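Local coordinates for protein five-membered-cyclitol-phosphate synthase (Streptomyces citricolor, PDB 6K96) that is an NAD-binding synthase of the myo-inositol-1-phosphate synthase family, built on a Rossmann-type nucleotide-binding domain and assembled as a tetramer, at residues R6-G11 with S123-L128; A59-H64 with V117-E122; A153-T158 with D302-A307. All coordinates share one frame; numbering follows the deposited sequence.

Interaction 1 of 3, residues R6-G11 with S123-L128; sequences RLAVAG and SKAEVL. With NAD (nicotinamide-adenine-dinucleotide), chain G.
Arg6 and Glu126 meet through both backbone and side chain. Glu126 N gives a nearly straight bond to Arg6 O at 2.7 Å, while the carboxylate lies over one face of the guanidinium, the two planes 20° apart. Since Glu126 OE1 sits well out of that plane, 3.6 Å from Arg6 NH2, the two side chains are joined by charge attraction alone; the stronger partner of OE1 is Arg312, in a salt bridge. Lys124 NZ comes over the opposite face, 3.4 Å from Arg6 NH2, two like charges close together; the carboxylate on the other face probably offsets the charge of Arg6. In the plane, at the guanidinium's edge, Arg6 NE donates to Lys124 O at 3.0 Å, a bond that helps fix the rotation of the group. Lys124 lies just past helix 111-122 and, with positive phi, forms the Schellman motif that ends it. This is the solvent side of the contact, with Lys124 exposed and Arg6 partly so.

Further on, strands 5-10 and 127-130 run side by side in the parallel sheet of a Rossmann-type fold, the first and fourth strands in chain order paired at its middle. Ala8 N bonds to Val127 O at 2.8 Å, and the packing becomes close and apolar. On one face of the sheet Leu7 CD1 touches Val127 CG1 at 3.7 Å, beneath helix 292-313. On the other, Leu128 CD1 reaches the methyl of Ala8 at 3.6 Å, and Ala125 CB lies against the same methyl. Beyond the strand, Gly11 CA comes within 3.6 Å of N3A of the NAD adenine.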
loop_
_atom_site.group_PDB
_atom_site.type_symbol
_atom_site.label_atom_id
_atom_site.label_comp_id
_atom_site.label_asym_id
_atom_site.label_seq_id
_atom_site.Cartn_x
_atom_site.Cartn_y
_atom_site.Cartn_z
ATOM N N ARG B 6 6.553 3.541 43.543
ATOM C CA ARG B 6 6.614 5.009 43.721
ATOM C C ARG B 6 7.587 5.564 42.652
ATOM O O ARG B 6 8.840 5.368 42.757
ATOM C CB ARG B 6 6.955 5.314 45.190
ATOM C CG ARG B 6 5.956 4.762 46.204
ATOM C CD ARG B 6 6.432 4.752 47.651
ATOM N NE ARG B 6 7.601 3.897 47.883
ATOM C CZ ARG B 6 7.614 2.614 48.292
ATOM N NH1 ARG B 6 6.492 1.943 48.514
ATOM N NH2 ARG B 6 8.772 1.984 48.451
ATOM N N LEU B 7 7.035 6.203 41.617
ATOM C CA LEU B 7 7.735 6.403 40.330
ATOM C C LEU B 7 7.919 7.898 40.088
ATOM O O LEU B 7 6.945 8.646 40.163
ATOM C CB LEU B 7 6.957 5.729 39.195
ATOM C CG LEU B 7 7.587 5.843 37.803
ATOM C CD1 LEU B 7 8.802 4.948 37.671
ATOM C CD2 LEU B 7 6.562 5.528 36.724
ATOM N N ALA B 8 9.176 8.281 39.851
ATOM C CA ALA B 8 9.615 9.676 39.652
ATOM C C ALA B 8 9.950 9.835 38.171
ATOM O O ALA B 8 10.378 8.827 37.559
ATOM C CB ALA B 8 10.786 9.998 40.532
ATOM N N VAL B 9 9.768 11.037 37.633
ATOM C CA VAL B 9 9.774 11.258 36.168
ATOM C C VAL B 9 10.633 12.472 35.888
ATOM O O VAL B 9 10.344 13.555 36.393
ATOM C CB VAL B 9 8.327 11.427 35.671
ATOM C CG1 VAL B 9 8.235 12.306 34.434
ATOM C CG2 VAL B 9 7.635 10.066 35.466
ATOM N N ALA B 10 11.668 12.304 35.098
ATOM C CA ALA B 10 12.435 13.449 34.597
ATOM C C ALA B 10 11.979 13.602 33.155
ATOM O O ALA B 10 12.351 12.787 32.336
ATOM C CB ALA B 10 13.927 13.212 34.767
ATOM N N GLY B 11 11.113 14.575 32.915
ATOM C CA GLY B 11 10.504 14.862 31.603
ATOM C C GLY B 11 9.081 14.311 31.532
ATOM O O GLY B 11 8.930 13.081 31.517
ATOM N N SER B 123 9.772 12.093 48.568
ATOM C CA SER B 123 8.688 11.386 47.838
ATOM C C SER B 123 8.844 9.880 47.975
ATOM O O SER B 123 7.957 9.174 47.502
ATOM C CB SER B 123 8.682 11.766 46.393
ATOM O OG SER B 123 9.029 13.138 46.255
ATOM N N LYS B 124 9.933 9.417 48.578
ATOM C CA LYS B 124 10.189 7.971 48.788
ATOM C C LYS B 124 10.099 7.256 47.435
ATOM O O LYS B 124 9.653 6.100 47.401
ATOM C CB LYS B 124 9.211 7.366 49.808
ATOM C CG LYS B 124 9.481 5.893 50.128
ATOM C CD LYS B 124 9.404 5.475 51.608
ATOM C CE LYS B 124 9.702 4.001 51.828
ATOM N NZ LYS B 124 8.493 3.166 51.636
ATOM N N ALA B 125 10.528 7.917 46.361
ATOM C CA ALA B 125 10.574 7.320 45.013
ATOM C C ALA B 125 11.471 6.075 45.045
ATOM O O ALA B 125 12.370 5.976 45.908
ATOM C CB ALA B 125 11.053 8.356 44.024
ATOM N N GLU B 126 11.170 5.119 44.180
ATOM C CA GLU B 126 11.930 3.856 44.073
ATOM C C GLU B 126 12.688 3.877 42.759
ATOM O O GLU B 126 13.817 3.332 42.708
ATOM C CB GLU B 126 11.006 2.648 44.078
ATOM C CG GLU B 126 10.405 2.313 45.425
ATOM C CD GLU B 126 9.696 0.960 45.418
ATOM O OE1 GLU B 126 8.488 0.913 45.034
ATOM O OE2 GLU B 126 10.338 -0.046 45.773
ATOM N N VAL B 127 12.083 4.504 41.755
ATOM C CA VAL B 127 12.580 4.523 40.357
ATOM C C VAL B 127 12.489 5.965 39.886
ATOM O O VAL B 127 11.419 6.585 40.048
ATOM C CB VAL B 127 11.745 3.593 39.456
ATOM C CG1 VAL B 127 12.237 3.631 38.021
ATOM C CG2 VAL B 127 11.699 2.158 39.960
ATOM N N LEU B 128 13.554 6.468 39.286
ATOM C CA LEU B 128 13.494 7.717 38.505
ATOM C C LEU B 128 13.559 7.327 37.033
ATOM O O LEU B 128 14.518 6.659 36.655
ATOM C CB LEU B 128 14.640 8.646 38.883
ATOM C CG LEU B 128 14.672 9.899 38.012
ATOM C CD1 LEU B 128 13.503 10.785 38.311
ATOM C CD2 LEU B 128 15.944 10.659 38.173
HETATM P PA NAD G . 8.747 14.436 24.716
HETATM O O1A NAD G . 9.396 15.441 23.844
HETATM O O2A NAD G . 7.264 14.275 24.529
HETATM O O5B NAD G . 9.094 14.567 26.249
HETATM C C5B NAD G . 10.235 15.407 26.542
HETATM C C4B NAD G . 9.972 16.163 27.817
HETATM O O4B NAD G . 11.206 16.589 28.486
HETATM C C3B NAD G . 9.168 17.447 27.595
HETATM O O3B NAD G . 8.177 17.537 28.611
HETATM C C2B NAD G . 10.228 18.526 27.796
HETATM O O2B NAD G . 9.500 19.700 28.016
HETATM C C1B NAD G . 10.972 17.900 28.980
HETATM N N9A NAD G . 12.254 18.466 29.350
HETATM C C8A NAD G . 13.110 19.083 28.470
HETATM N N7A NAD G . 14.253 19.426 29.019
HETATM C C5A NAD G . 14.165 18.982 30.334
HETATM C C6A NAD G . 15.075 19.054 31.408
HETATM N N6A NAD G . 16.285 19.588 31.291
HETATM N N1A NAD G . 14.709 18.482 32.588
HETATM C C2A NAD G . 13.476 17.945 32.665
HETATM N N3A NAD G . 12.540 17.842 31.725
HETATM C C4A NAD G . 12.941 18.376 30.555
HETATM O O3 NAD G . 9.437 13.040 24.413
HETATM P PN NAD G . 8.811 11.558 24.453
HETATM O O1N NAD G . 8.186 11.372 25.781
HETATM O O2N NAD G . 8.071 11.455 23.154
HETATM O O5D NAD G . 10.159 10.675 24.394
HETATM C C5D NAD G . 11.137 10.842 25.502
HETATM C C4D NAD G . 12.448 10.231 25.106
HETATM O O4D NAD G . 12.334 8.803 24.910
HETATM C C3D NAD G . 13.005 10.808 23.797
HETATM O O3D NAD G . 14.406 10.900 23.940
HETATM C C2D NAD G . 12.750 9.684 22.796
HETATM O O2D NAD G . 13.657 9.578 21.715
HETATM C C1D NAD G . 12.975 8.454 23.675
HETATM N N1N NAD G . 12.398 7.247 23.009
HETATM C C2N NAD G . 11.049 7.296 22.522
HETATM C C3N NAD G . 10.527 6.283 21.734
HETATM C C7N NAD G . 9.078 6.391 21.293
HETATM O O7N NAD G . 8.373 7.287 21.737
HETATM N N7N NAD G . 8.622 5.500 20.416
HETATM C C4N NAD G . 11.377 5.230 21.398
HETATM C C5N NAD G . 12.615 5.108 22.016
HETATM C C6N NAD G . 13.140 6.159 22.744
#

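Interaction 2 of 3, residues A59-H64 with V117-E122; sequences AAFDLH and VERLRE. With NAD (nicotinamide-adenine-dinucleotide), chain G.
Phe61 and Arg119 meet where the far end of the aromatic ring reaches the helix: Phe61 CZ lies 3.6 Å from Arg119 CB, which approaches at the ring edge, in its plane. With CG anti to the carbonyl carbon (chi1 -56°), the ring starts beside the backbone N, and its far edge comes to the helix although CB does not point there. Leu120 comes to the same edge, its CD2 3.9 Å from Phe61 CE2, and also packs on Ala8 of the neighbouring strand. From CB the arginine chain bends at chi2 and chi3, and its guanidinium, inclined 53° to the ring, ends beside the strand backbone with NH2 3.6 Å from Ala59 CA. There it is held by partners beyond the two segments: NH2 donates to Val58 O of strand 55-62, NH1 makes a salt bridge with Asp98 of the next strand, 98-99.

Strand 59-62 and helix 117-122 run nearly antiparallel, at 160°, as expected where a helix covers the parallel sheet of a Rossmann-type fold. The strand's C-terminal end leads into the NAD site. Asp62, the acidic residue that in many such folds closes this strand, holds the adenosine ribose with both oxygens: NAD O2B donates to Asp62 OD1 and NAD O3B to Asp62 OD2, each at 2.8 Å. OD1 also accepts from Leu63 N and, through its anti lone pair, from His64 N at 3.3 Å, an Asx turn. With Val12 N bonded to OD2, five hydrogen bonds hold the carboxylate, three of them on OD1. Past it, Leu63 CD1 lies 3.5 Å from NAD N6A.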
loop_
_atom_site.group_PDB
_atom_site.type_symbol
_atom_site.label_atom_id
_atom_site.label_comp_id
_atom_site.label_asym_id
_atom_site.label_seq_id
_atom_site.Cartn_x
_atom_site.Cartn_y
_atom_site.Cartn_z
ATOM N N ALA B 59 6.546 12.189 41.892
ATOM C CA ALA B 59 7.539 13.234 41.575
ATOM C C ALA B 59 7.625 13.410 40.064
ATOM O O ALA B 59 7.590 12.406 39.337
ATOM C CB ALA B 59 8.863 12.849 42.203
ATOM N N ALA B 60 7.803 14.650 39.649
ATOM C CA ALA B 60 7.863 15.036 38.233
ATOM C C ALA B 60 8.699 16.305 38.103
ATOM O O ALA B 60 8.492 17.248 38.909
ATOM C CB ALA B 60 6.467 15.234 37.689
ATOM N N PHE B 61 9.573 16.305 37.090
ATOM C CA PHE B 61 10.552 17.371 36.792
ATOM C C PHE B 61 10.490 17.723 35.298
ATOM O O PHE B 61 10.647 16.818 34.446
ATOM C CB PHE B 61 11.922 16.866 37.233
ATOM C CG PHE B 61 11.981 16.440 38.679
ATOM C CD1 PHE B 61 11.940 17.372 39.702
ATOM C CD2 PHE B 61 12.116 15.110 39.018
ATOM C CE1 PHE B 61 11.991 16.971 41.028
ATOM C CE2 PHE B 61 12.165 14.715 40.344
ATOM C CZ PHE B 61 12.099 15.639 41.348
ATOM N N ASP B 62 10.288 19.006 34.984
ATOM C CA ASP B 62 10.213 19.562 33.601
ATOM C C ASP B 62 10.770 20.993 33.605
ATOM O O ASP B 62 11.108 21.493 34.721
ATOM C CB ASP B 62 8.768 19.567 33.087
ATOM C CG ASP B 62 8.636 19.126 31.639
ATOM O OD1 ASP B 62 8.906 19.956 30.740
ATOM O OD2 ASP B 62 8.273 17.935 31.414
ATOM N N LEU B 63 10.851 21.621 32.421
ATOM C CA LEU B 63 11.320 23.032 32.221
ATOM C C LEU B 63 10.267 23.833 31.465
ATOM O O LEU B 63 10.378 25.065 31.497
ATOM C CB LEU B 63 12.640 23.139 31.428
ATOM C CG LEU B 63 13.927 22.560 32.031
ATOM C CD1 LEU B 63 15.110 22.883 31.145
ATOM C CD2 LEU B 63 14.194 23.020 33.448
ATOM N N HIS B 64 9.351 23.192 30.744
ATOM C CA HIS B 64 8.325 23.898 29.924
ATOM C C HIS B 64 7.324 24.618 30.837
ATOM O O HIS B 64 6.755 24.038 31.779
ATOM C CB HIS B 64 7.625 22.934 28.966
ATOM C CG HIS B 64 6.922 23.605 27.836
ATOM N ND1 HIS B 64 5.763 24.343 27.999
ATOM C CD2 HIS B 64 7.176 23.584 26.509
ATOM C CE1 HIS B 64 5.376 24.818 26.831
ATOM N NE2 HIS B 64 6.226 24.364 25.895
ATOM N N VAL B 117 17.473 15.911 44.709
ATOM C CA VAL B 117 17.911 14.842 45.662
ATOM C C VAL B 117 17.047 14.898 46.929
ATOM O O VAL B 117 16.764 13.875 47.491
ATOM C CB VAL B 117 19.412 14.969 45.976
ATOM C CG1 VAL B 117 19.827 14.019 47.082
ATOM C CG2 VAL B 117 20.259 14.742 44.724
ATOM N N GLU B 118 16.678 16.088 47.376
ATOM C CA GLU B 118 15.595 16.362 48.360
ATOM C C GLU B 118 14.307 15.659 47.936
ATOM O O GLU B 118 13.774 14.892 48.742
ATOM C CB GLU B 118 15.363 17.879 48.468
ATOM C CG GLU B 118 13.964 18.344 48.882
ATOM C CD GLU B 118 13.723 18.345 50.391
ATOM O OE1 GLU B 118 13.301 17.287 50.933
ATOM O OE2 GLU B 118 13.974 19.398 51.046
ATOM N N ARG B 119 13.805 15.972 46.734
ATOM C CA ARG B 119 12.456 15.535 46.266
ATOM C C ARG B 119 12.439 14.005 46.127
ATOM O O ARG B 119 11.413 13.405 46.527
ATOM C CB ARG B 119 12.002 16.176 44.942
ATOM C CG ARG B 119 11.080 17.391 45.035
ATOM C CD ARG B 119 9.737 17.251 45.731
ATOM N NE ARG B 119 8.756 16.457 45.009
ATOM C CZ ARG B 119 7.775 16.951 44.239
ATOM N NH1 ARG B 119 7.672 18.257 44.057
ATOM N NH2 ARG B 119 6.908 16.145 43.641
ATOM N N LEU B 120 13.520 13.382 45.635
ATOM C CA LEU B 120 13.541 11.909 45.437
ATOM C C LEU B 120 13.494 11.210 46.807
ATOM O O LEU B 120 12.773 10.155 46.944
ATOM C CB LEU B 120 14.794 11.491 44.667
ATOM C CG LEU B 120 14.975 12.008 43.243
ATOM C CD1 LEU B 120 16.209 11.367 42.637
ATOM C CD2 LEU B 120 13.794 11.741 42.338
ATOM N N ARG B 121 14.219 11.763 47.791
ATOM C CA ARG B 121 14.289 11.207 49.172
ATOM C C ARG B 121 12.921 11.388 49.863
ATOM O O ARG B 121 12.452 10.423 50.516
ATOM C CB ARG B 121 15.477 11.816 49.927
ATOM C CG ARG B 121 15.719 11.240 51.321
ATOM C CD ARG B 121 14.804 11.850 52.386
ATOM N NE ARG B 121 15.396 12.033 53.717
ATOM C CZ ARG B 121 14.922 12.842 54.672
ATOM N NH1 ARG B 121 13.844 13.588 54.469
ATOM N NH2 ARG B 121 15.547 12.906 55.837
ATOM N N GLU B 122 12.295 12.558 49.704
ATOM C CA GLU B 122 11.071 12.974 50.444
ATOM C C GLU B 122 9.863 12.206 49.899
ATOM O O GLU B 122 9.035 11.747 50.718
ATOM C CB GLU B 122 10.867 14.495 50.346
ATOM C CG GLU B 122 9.411 14.943 50.512
ATOM C CD GLU B 122 9.052 16.280 49.862
ATOM O OE1 GLU B 122 8.023 16.332 49.119
ATOM O OE2 GLU B 122 9.798 17.275 50.095
HETATM P PA NAD G . 8.747 14.436 24.716
HETATM O O1A NAD G . 9.396 15.441 23.844
HETATM O O2A NAD G . 7.264 14.275 24.529
HETATM O O5B NAD G . 9.094 14.567 26.249
HETATM C C5B NAD G . 10.235 15.407 26.542
HETATM C C4B NAD G . 9.972 16.163 27.817
HETATM O O4B NAD G . 11.206 16.589 28.486
HETATM C C3B NAD G . 9.168 17.447 27.595
HETATM O O3B NAD G . 8.177 17.537 28.611
HETATM C C2B NAD G . 10.228 18.526 27.796
HETATM O O2B NAD G . 9.500 19.700 28.016
HETATM C C1B NAD G . 10.972 17.900 28.980
HETATM N N9A NAD G . 12.254 18.466 29.350
HETATM C C8A NAD G . 13.110 19.083 28.470
HETATM N N7A NAD G . 14.253 19.426 29.019
HETATM C C5A NAD G . 14.165 18.982 30.334
HETATM C C6A NAD G . 15.075 19.054 31.408
HETATM N N6A NAD G . 16.285 19.588 31.291
HETATM N N1A NAD G . 14.709 18.482 32.588
HETATM C C2A NAD G . 13.476 17.945 32.665
HETATM N N3A NAD G . 12.540 17.842 31.725
HETATM C C4A NAD G . 12.941 18.376 30.555
HETATM O O3 NAD G . 9.437 13.040 24.413
HETATM P PN NAD G . 8.811 11.558 24.453
HETATM O O1N NAD G . 8.186 11.372 25.781
HETATM O O2N NAD G . 8.071 11.455 23.154
HETATM O O5D NAD G . 10.159 10.675 24.394
HETATM C C5D NAD G . 11.137 10.842 25.502
HETATM C C4D NAD G . 12.448 10.231 25.106
HETATM O O4D NAD G . 12.334 8.803 24.910
HETATM C C3D NAD G . 13.005 10.808 23.797
HETATM O O3D NAD G . 14.406 10.900 23.940
HETATM C C2D NAD G . 12.750 9.684 22.796
HETATM O O2D NAD G . 13.657 9.578 21.715
HETATM C C1D NAD G . 12.975 8.454 23.675
HETATM N N1N NAD G . 12.398 7.247 23.009
HETATM C C2N NAD G . 11.049 7.296 22.522
HETATM C C3N NAD G . 10.527 6.283 21.734
HETATM C C7N NAD G . 9.078 6.391 21.293
HETATM O O7N NAD G . 8.373 7.287 21.737
HETATM N N7N NAD G . 8.622 5.500 20.416
HETATM C C4N NAD G . 11.377 5.230 21.398
HETATM C C5N NAD G . 12.615 5.108 22.016
HETATM C C6N NAD G . 13.140 6.159 22.744
#

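Interaction 3 of 3, residues A153-T158 with D302-A307. With NAD (nicotinamide-adenine-dinucleotide), chain G.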
loop_
_atom_site.group_PDB
_atom_site.type_symbol
_atom_site.label_atom_id
_atom_site.label_comp_id
_atom_site.label_asym_id
_atom_site.label_seq_id
_atom_site.Cartn_x
_atom_site.Cartn_y
_atom_site.Cartn_z
ATOM N N ALA B 153 16.624 3.848 42.039
ATOM C CA ALA B 153 16.884 3.143 40.751
ATOM C C ALA B 153 16.726 4.133 39.572
ATOM O O ALA B 153 15.823 4.997 39.624
ATOM C CB ALA B 153 15.960 1.937 40.597
ATOM N N PHE B 154 17.556 4.002 38.539
ATOM C CA PHE B 154 17.533 4.885 37.345
ATOM C C PHE B 154 17.222 4.098 36.065
ATOM O O PHE B 154 17.905 3.083 35.789
ATOM C CB PHE B 154 18.898 5.525 37.134
ATOM C CG PHE B 154 18.875 6.709 36.211
ATOM C CD1 PHE B 154 18.326 7.910 36.627
ATOM C CD2 PHE B 154 19.449 6.637 34.954
ATOM C CE1 PHE B 154 18.366 9.026 35.800
ATOM C CE2 PHE B 154 19.440 7.742 34.113
ATOM C CZ PHE B 154 18.909 8.936 34.537
ATOM N N VAL B 155 16.317 4.624 35.229
ATOM C CA VAL B 155 15.970 4.035 33.899
ATOM C C VAL B 155 16.258 5.049 32.795
ATOM O O VAL B 155 15.562 6.057 32.741
ATOM C CB VAL B 155 14.492 3.587 33.841
ATOM C CG1 VAL B 155 14.089 3.170 32.429
ATOM C CG2 VAL B 155 14.182 2.465 34.820
ATOM N N ASN B 156 17.158 4.717 31.875
ATOM C CA ASN B 156 17.499 5.578 30.711
ATOM C C ASN B 156 16.721 5.164 29.439
ATOM O O ASN B 156 17.175 4.212 28.729
ATOM C CB ASN B 156 19.005 5.550 30.464
ATOM C CG ASN B 156 19.375 6.490 29.356
ATOM O OD1 ASN B 156 18.591 7.342 28.994
ATOM N ND2 ASN B 156 20.578 6.376 28.845
ATOM N N CYS B 157 15.676 5.921 29.071
ATOM C CA CYS B 157 14.988 5.780 27.755
ATOM C C CYS B 157 15.846 6.182 26.550
ATOM O O CYS B 157 15.422 5.761 25.393
ATOM C CB CYS B 157 13.801 6.712 27.567
ATOM S SG CYS B 157 12.514 6.389 28.755
ATOM N N THR B 158 16.879 7.008 26.748
ATOM C CA THR B 158 17.528 7.789 25.652
ATOM C C THR B 158 18.810 7.104 25.209
ATOM O O THR B 158 19.283 6.227 25.937
ATOM C CB THR B 158 17.851 9.241 26.050
ATOM O OG1 THR B 158 19.035 9.280 26.834
ATOM C CG2 THR B 158 16.729 9.894 26.816
ATOM N N ASP B 302 7.745 -2.574 31.351
ATOM C CA ASP B 302 8.713 -3.678 31.579
ATOM C C ASP B 302 9.883 -3.126 32.434
ATOM O O ASP B 302 10.000 -3.532 33.583
ATOM C CB ASP B 302 9.163 -4.218 30.210
ATOM C CG ASP B 302 8.476 -5.498 29.775
ATOM O OD1 ASP B 302 8.942 -6.548 30.211
ATOM O OD2 ASP B 302 7.493 -5.457 28.980
ATOM N N LEU B 303 10.655 -2.159 31.916
ATOM C CA LEU B 303 11.895 -1.650 32.556
ATOM C C LEU B 303 11.606 -1.097 33.965
ATOM O O LEU B 303 12.405 -1.375 34.860
ATOM C CB LEU B 303 12.538 -0.568 31.668
ATOM C CG LEU B 303 13.031 -1.030 30.304
ATOM C CD1 LEU B 303 13.714 0.114 29.601
ATOM C CD2 LEU B 303 13.975 -2.209 30.412
ATOM N N ILE B 304 10.557 -0.302 34.165
ATOM C CA ILE B 304 10.342 0.323 35.503
ATOM C C ILE B 304 10.037 -0.770 36.520
ATOM O O ILE B 304 10.374 -0.586 37.699
ATOM C CB ILE B 304 9.264 1.411 35.555
ATOM C CG1 ILE B 304 7.918 0.891 35.058
ATOM C CG2 ILE B 304 9.733 2.658 34.831
ATOM C CD1 ILE B 304 6.869 1.959 34.989
ATOM N N ARG B 305 9.396 -1.857 36.107
ATOM C CA ARG B 305 9.077 -2.949 37.055
ATOM C C ARG B 305 10.359 -3.762 37.251
ATOM O O ARG B 305 10.556 -4.281 38.389
ATOM C CB ARG B 305 7.934 -3.848 36.582
ATOM C CG ARG B 305 6.532 -3.269 36.701
ATOM C CD ARG B 305 5.704 -3.537 35.448
ATOM N NE ARG B 305 5.060 -4.829 35.294
ATOM C CZ ARG B 305 4.779 -5.429 34.125
ATOM N NH1 ARG B 305 5.085 -4.901 32.958
ATOM N NH2 ARG B 305 4.167 -6.582 34.113
ATOM N N ILE B 306 11.193 -3.895 36.209
ATOM C CA ILE B 306 12.462 -4.649 36.360
ATOM C C ILE B 306 13.264 -3.909 37.418
ATOM O O ILE B 306 13.772 -4.564 38.344
ATOM C CB ILE B 306 13.229 -4.837 35.051
ATOM C CG1 ILE B 306 12.436 -5.590 33.991
ATOM C CG2 ILE B 306 14.521 -5.575 35.341
ATOM C CD1 ILE B 306 13.027 -5.438 32.594
ATOM N N ALA B 307 13.259 -2.583 37.304
ATOM C CA ALA B 307 13.915 -1.603 38.200
ATOM C C ALA B 307 13.451 -1.805 39.639
ATOM O O ALA B 307 14.289 -2.183 40.483
ATOM C CB ALA B 307 13.599 -0.205 37.722
HETATM P PA NAD G . 8.747 14.436 24.716
HETATM O O1A NAD G . 9.396 15.441 23.844
HETATM O O2A NAD G . 7.264 14.275 24.529
HETATM O O5B NAD G . 9.094 14.567 26.249
HETATM C C5B NAD G . 10.235 15.407 26.542
HETATM C C4B NAD G . 9.972 16.163 27.817
HETATM O O4B NAD G . 11.206 16.589 28.486
HETATM C C3B NAD G . 9.168 17.447 27.595
HETATM O O3B NAD G . 8.177 17.537 28.611
HETATM C C2B NAD G . 10.228 18.526 27.796
HETATM O O2B NAD G . 9.500 19.700 28.016
HETATM C C1B NAD G . 10.972 17.900 28.980
HETATM N N9A NAD G . 12.254 18.466 29.350
HETATM C C8A NAD G . 13.110 19.083 28.470
HETATM N N7A NAD G . 14.253 19.426 29.019
HETATM C C5A NAD G . 14.165 18.982 30.334
HETATM C C6A NAD G . 15.075 19.054 31.408
HETATM N N6A NAD G . 16.285 19.588 31.291
HETATM N N1A NAD G . 14.709 18.482 32.588
HETATM C C2A NAD G . 13.476 17.945 32.665
HETATM N N3A NAD G . 12.540 17.842 31.725
HETATM C C4A NAD G . 12.941 18.376 30.555
HETATM O O3 NAD G . 9.437 13.040 24.413
HETATM P PN NAD G . 8.811 11.558 24.453
HETATM O O1N NAD G . 8.186 11.372 25.781
HETATM O O2N NAD G . 8.071 11.455 23.154
HETATM O O5D NAD G . 10.159 10.675 24.394
HETATM C C5D NAD G . 11.137 10.842 25.502
HETATM C C4D NAD G . 12.448 10.231 25.106
HETATM O O4D NAD G . 12.334 8.803 24.910
HETATM C C3D NAD G . 13.005 10.808 23.797
HETATM O O3D NAD G . 14.406 10.900 23.940
HETATM C C2D NAD G . 12.750 9.684 22.796
HETATM O O2D NAD G . 13.657 9.578 21.715
HETATM C C1D NAD G . 12.975 8.454 23.675
HETATM N N1N NAD G . 12.398 7.247 23.009
HETATM C C2N NAD G . 11.049 7.296 22.522
HETATM C C3N NAD G . 10.527 6.283 21.734
HETATM C C7N NAD G . 9.078 6.391 21.293
HETATM O O7N NAD G . 8.373 7.287 21.737
HETATM N N7N NAD G . 8.622 5.500 20.416
HETATM C C4N NAD G . 11.377 5.230 21.398
HETATM C C5N NAD G . 12.615 5.108 22.016
HETATM C C6N NAD G . 13.140 6.159 22.744
#
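Strand 153-156 and helix 302-307 run nearly antiparallel, at 159°, with their axes 8.8 Å apart at closest approach. In the Rossmann-type fold this strand belongs to the parallel sheet, between 127-130 and 179-180, and the long helix 292-313 from much later in the chain packs on one of its faces. No hydrogen bond crosses the contact; it is wholly apolar and buried.

Val155 carries most of it, with its two methyls divided among different helix residues. CG1, anti to the backbone N (chi1 172°), meets Leu303, with CB at 4.1 Å and CD1 scarcely farther. CG2, anti to the carbonyl carbon, lies 4.0 Å from Ala307 CB and also approaches CG2 of Ile304, the branch that also touches Leu7 of strand 5-10, while the rest leads away. One turn of helix, from Leu303 to Ala307, thus straddles a single branched side chain. Beside it, at the start of the strand, Ala153 CB faces Ala307 CB at 4.3 Å, methyl to methyl, where the absence of longer side chains lets the backbones come near, with 6.2 Å between the two CA atoms. Leu303 also reaches Ile180 on the next strand, so the helix spans more than one strand of the sheet.

The polar chemistry begins at the strand's last residue. The CB of Asn156 is directed away from the helix, and OD1 accepts from Thr158 N at 2.8 Å in an Asx turn, the donor standing above the carbonyl plane. This turn brings the chain to the nicotinamide half of NAD, where Cys157 O lies 3.5 Å from C6N.

All three contacts build one parallel sheet and its two covering layers, and each reaches NAD at a strand's C-terminal end. Interaction 1 joins two central strands by backbone bonds, and only its charged beginning is near solvent. Interactions 2 and 3 are buried strand-helix packings, whose centres lie about 17 Å apart and which do not touch each other; the first mixes apolar contact with a guanidinium, the second is purely apolar. Interaction 1 meets both: Val9 and Gly11 pair with Phe61 of interaction 2, and Glu126 and Leu128 with Ala153 of interaction 3. Among them only interaction 2 hydrogen-bonds NAD; the other two approach it by packing.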